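Local coordinates for 11S globulin isoform 1 (Cocos nucifera, PDB 5WPW), which serves as a seed storage protein, a nutrient reserve of the coconut assembled as a hexamer of two-chain subunits, and is also a potential food allergen, at the interface of chains A and B. Numbering follows the deposited sequence. Chains: chain A/B, 11S globulin isoform 1.

Contacts 1 and 2 are neighbouring patches of one two-fold interface, their C-alpha centres about 15 Å apart. They share no residue, but both draw on the stretch after strand 268-273: contact 2 uses B:Asn274, contact 1 Lys277 and Pro279 of both chains. The stretch after 3-10 helix 241-243 joins them likewise, from A:Thr244 in contact 2 to A:Lys249 in contact 1. Contact 1 takes the same four positions from each chain and straddles the two-fold axis, whereas contact 2 is off-axis and has a twin with the chains exchanged. In a hexamer built as two stacked trimers, such a two-fold contact would probably join the trimers.

Contact 1: the interface of chains A and B. Residues chain A 249, 252, 277, 279; chain B 249, 252, 277, 279.
A:Lys249 and B:Lys249 reach toward each other tip to tip, their NZ atoms 2.8 Å apart. Two ammonium groups so close would repel, so one may be neutral and accept a hydrogen bond from the other; protonation is not seen in the structure. In both chains CG stands anti to the backbone N (chi1 -173° in A:Lys249), which sends the long chain toward its twin, and bends at chi3 and chi4 bring the amines to acceptors. B:Lys249 NZ crosses the interface to give a hydrogen bond of 2.8 Å to the carbonyl A:Lys277 O, arriving almost in line with the C=O (161°). The same oxygen also accepts from A:Lys249 NZ at 3.2 Å, well above the carbonyl plane, so one backbone oxygen is gripped by both amines.

Each lysine is steadied by the glutamine of its own chain. A:Gln252 OE1 accepts from A:Lys249 NZ at 2.7 Å, and B:Gln252 OE1 from B:Lys249 NZ at 3.0 Å, the latter from above its amide plane. An uncharged amide suits this role, since its oxygen accepts an N-H from the amine without adding charge, while the amide also lies against the partner's lysine methylenes: A:Gln252 slides past B:Lys249 in the opposite direction, A:Gln252 NE2 lying 3.6 Å from B:Lys249 CD. Beside them the prolines A:Pro279 and B:Pro279 cross at about a right angle, CG to CG at 3.5 Å, rigid rings well suited to close packing.

The lysine precedes strand 251-253, which carries the glutamine; Lys277 and Pro279 belong to the loop joining strand 268-273 to helix 281-284, in the C-terminal cupin region of each subunit.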
# COMPACT_ATOMS: atom_id res chain seq x y z
N LYS A 249 -6.67 -14.04 -12.24
CA LYS A 249 -6.04 -15.10 -13.00
C LYS A 249 -5.32 -16.01 -12.01
O LYS A 249 -4.66 -15.52 -11.09
CB LYS A 249 -5.07 -14.52 -14.04
CG LYS A 249 -4.48 -15.56 -14.99
CD LYS A 249 -3.45 -14.95 -15.96
CE LYS A 249 -2.60 -13.90 -15.27
NZ LYS A 249 -1.12 -14.00 -15.52
N GLN A 252 -0.75 -19.49 -15.23
CA GLN A 252 0.15 -18.84 -16.17
C GLN A 252 1.11 -19.87 -16.74
O GLN A 252 1.67 -20.68 -15.99
CB GLN A 252 0.94 -17.70 -15.51
CG GLN A 252 2.09 -17.22 -16.37
CD GLN A 252 1.84 -15.87 -16.97
OE1 GLN A 252 0.72 -15.37 -16.96
NE2 GLN A 252 2.89 -15.25 -17.50
N LYS A 277 4.09 -10.84 -13.09
CA LYS A 277 3.35 -11.51 -14.16
C LYS A 277 1.98 -12.00 -13.73
O LYS A 277 1.04 -11.89 -14.51
CB LYS A 277 4.17 -12.70 -14.68
CG LYS A 277 5.47 -12.26 -15.31
CD LYS A 277 6.10 -13.36 -16.13
CE LYS A 277 7.48 -12.94 -16.61
NZ LYS A 277 8.12 -14.03 -17.40
N PRO A 279 -0.73 -11.76 -10.67
CA PRO A 279 -0.93 -10.95 -9.46
C PRO A 279 -1.14 -11.75 -8.20
O PRO A 279 -0.63 -11.35 -7.14
CB PRO A 279 -2.16 -10.11 -9.81
CG PRO A 279 -2.13 -10.03 -11.29
CD PRO A 279 -1.58 -11.31 -11.78
N LYS B 249 5.10 -8.48 -17.09
CA LYS B 249 4.32 -8.97 -18.22
C LYS B 249 3.64 -7.78 -18.88
O LYS B 249 2.95 -7.00 -18.22
CB LYS B 249 3.30 -10.01 -17.73
CG LYS B 249 2.60 -10.82 -18.82
CD LYS B 249 1.73 -11.93 -18.19
CE LYS B 249 0.24 -11.61 -18.24
NZ LYS B 249 -0.48 -11.71 -16.91
N GLN B 252 -1.22 -9.87 -22.67
CA GLN B 252 -2.19 -10.84 -22.16
C GLN B 252 -3.19 -11.17 -23.26
O GLN B 252 -3.73 -10.27 -23.91
CB GLN B 252 -2.93 -10.28 -20.94
CG GLN B 252 -3.87 -11.25 -20.35
CD GLN B 252 -3.22 -12.13 -19.31
OE1 GLN B 252 -3.26 -11.81 -18.12
NE2 GLN B 252 -2.64 -13.24 -19.75
N LYS B 277 -5.51 -9.60 -13.53
CA LYS B 277 -4.91 -10.50 -14.51
C LYS B 277 -3.55 -10.01 -14.98
O LYS B 277 -2.60 -10.78 -15.02
CB LYS B 277 -5.83 -10.65 -15.72
CG LYS B 277 -7.24 -11.00 -15.34
CD LYS B 277 -7.83 -11.89 -16.38
CE LYS B 277 -9.23 -12.33 -15.97
NZ LYS B 277 -9.98 -12.84 -17.15
N PRO B 279 -0.68 -7.29 -14.14
CA PRO B 279 -0.34 -6.31 -13.09
C PRO B 279 0.00 -4.91 -13.58
O PRO B 279 -0.28 -3.94 -12.87
CB PRO B 279 0.88 -6.96 -12.42
CG PRO B 279 0.70 -8.37 -12.62
CD PRO B 279 0.03 -8.56 -13.95

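Contact 2: the interface of chains A and B. Residues chain A 240-241, 243-244; chain B 274, 368-370.
The 3-10 helix 241-243 of chain A, with A:Gly240 before it and A:Thr244 after it, meets two loops of chain B: residues 368-370, leading into strand 371-373, and B:Asn274, just beyond strand 268-273. In this 11S globulin of the cupin family, A:Gly240 is probably the first residue of the basic chain, following the Asn-Gly processing site; shortly after comes A:Cys246, whose disulfide to Cys79 ties the basic chain to the acidic one.

B:Asn274 makes a direct polar link. Its amide ND2 donates to the backbone carbonyl A:Glu243 O at 2.8 Å, with the acceptor almost in the plane of the asparagine amide and the donor tilted 25° from the carbonyl plane. A chi1 of 54°, placing CG between backbone N and carbonyl carbon, turns the short amide toward chain A. Asparagine suits the place because it offers an N-H without a charge.

The two carboxylate oxygens of A:Glu243 serve different chains. A:Glu243 OE1 accepts from A:Gly240 N at 2.8 Å, on its anti side and out of the carboxylate plane, which pins the glutamate back over the turn; if this is the free amino terminus, its charge would probably strengthen the hold. A:Glu243 OE2 binds a water at 2.6 Å, and that water continues to the carbonyl B:Ala369 O, so solvent bridges two acceptors that could not bond each other.

B:Met370 fills the apolar part, its flexible thioether following the turn. B:Met370 CG meets the A:Thr244 methyl CG2 at 4.0 Å, while B:Met370 SD lies beside A:Gly240 and above the plane of the A:Phe241 ring, offset towards CD1 (4.1 Å). The threonine divides its branches: A:Thr244 OG1 donates to A:Phe241 O at 2.6 Å, in the carbonyl plane on a lone pair, leaving CG2 (chi1 65° for OG1) for B:Met370 and the aliphatic CB and CG of B:Arg368, whose extended chain offers methylenes here and carries the guanidinium beyond.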
# COMPACT_ATOMS: atom_id res chain seq x y z
N GLY A 240 -19.99 -5.94 -11.93
CA GLY A 240 -19.66 -5.33 -10.66
C GLY A 240 -18.38 -5.87 -10.04
O GLY A 240 -17.40 -6.18 -10.73
N PHE A 241 -18.41 -5.97 -8.71
CA PHE A 241 -17.26 -6.45 -7.96
C PHE A 241 -16.76 -7.79 -8.48
O PHE A 241 -15.56 -8.08 -8.39
CB PHE A 241 -17.63 -6.56 -6.48
CG PHE A 241 -17.66 -5.24 -5.76
CD1 PHE A 241 -18.46 -4.20 -6.21
CD2 PHE A 241 -16.90 -5.06 -4.62
CE1 PHE A 241 -18.48 -2.99 -5.53
CE2 PHE A 241 -16.92 -3.85 -3.94
CZ PHE A 241 -17.71 -2.82 -4.39
N GLU A 243 -16.09 -8.62 -11.26
CA GLU A 243 -15.10 -8.40 -12.31
C GLU A 243 -13.71 -8.12 -11.74
O GLU A 243 -12.75 -8.01 -12.52
CB GLU A 243 -15.52 -7.25 -13.20
CG GLU A 243 -16.88 -7.44 -13.84
CD GLU A 243 -17.36 -6.19 -14.51
OE1 GLU A 243 -17.98 -5.34 -13.82
OE2 GLU A 243 -17.10 -6.03 -15.72
N THR A 244 -13.59 -8.01 -10.42
CA THR A 244 -12.32 -7.71 -9.79
C THR A 244 -11.81 -8.98 -9.11
O THR A 244 -11.21 -9.83 -9.78
CB THR A 244 -12.46 -6.51 -8.86
OG1 THR A 244 -13.32 -6.84 -7.76
CG2 THR A 244 -13.03 -5.33 -9.63
N ASN B 274 -7.91 -6.77 -16.39
CA ASN B 274 -7.58 -5.66 -15.50
C ASN B 274 -6.37 -6.10 -14.67
O ASN B 274 -5.79 -7.16 -14.92
CB ASN B 274 -8.79 -5.29 -14.64
CG ASN B 274 -9.36 -6.48 -13.88
OD1 ASN B 274 -8.62 -7.34 -13.41
ND2 ASN B 274 -10.69 -6.53 -13.77
N ARG B 368 -9.47 -1.94 -13.26
CA ARG B 368 -10.56 -2.60 -12.57
C ARG B 368 -11.89 -1.91 -12.88
O ARG B 368 -12.69 -1.59 -12.00
CB ARG B 368 -10.29 -2.67 -11.06
CG ARG B 368 -9.35 -3.82 -10.65
CD ARG B 368 -8.65 -3.55 -9.29
NE ARG B 368 -7.89 -4.71 -8.81
CZ ARG B 368 -6.68 -4.63 -8.25
NH1 ARG B 368 -6.08 -3.45 -8.10
NH2 ARG B 368 -6.05 -5.74 -7.85
N ALA B 369 -12.09 -1.67 -14.18
CA ALA B 369 -13.33 -1.06 -14.63
C ALA B 369 -14.49 -2.01 -14.35
O ALA B 369 -14.39 -3.21 -14.58
CB ALA B 369 -13.22 -0.74 -16.13
N MET B 370 -15.58 -1.46 -13.83
CA MET B 370 -16.73 -2.23 -13.36
C MET B 370 -18.00 -1.73 -14.02
O MET B 370 -18.13 -0.54 -14.32
CB MET B 370 -16.87 -2.13 -11.83
CG MET B 370 -15.75 -2.82 -11.05
SD MET B 370 -16.14 -2.87 -9.30
CE MET B 370 -16.33 -1.13 -8.95
O HOH W 1 -16.35 -3.84 -16.97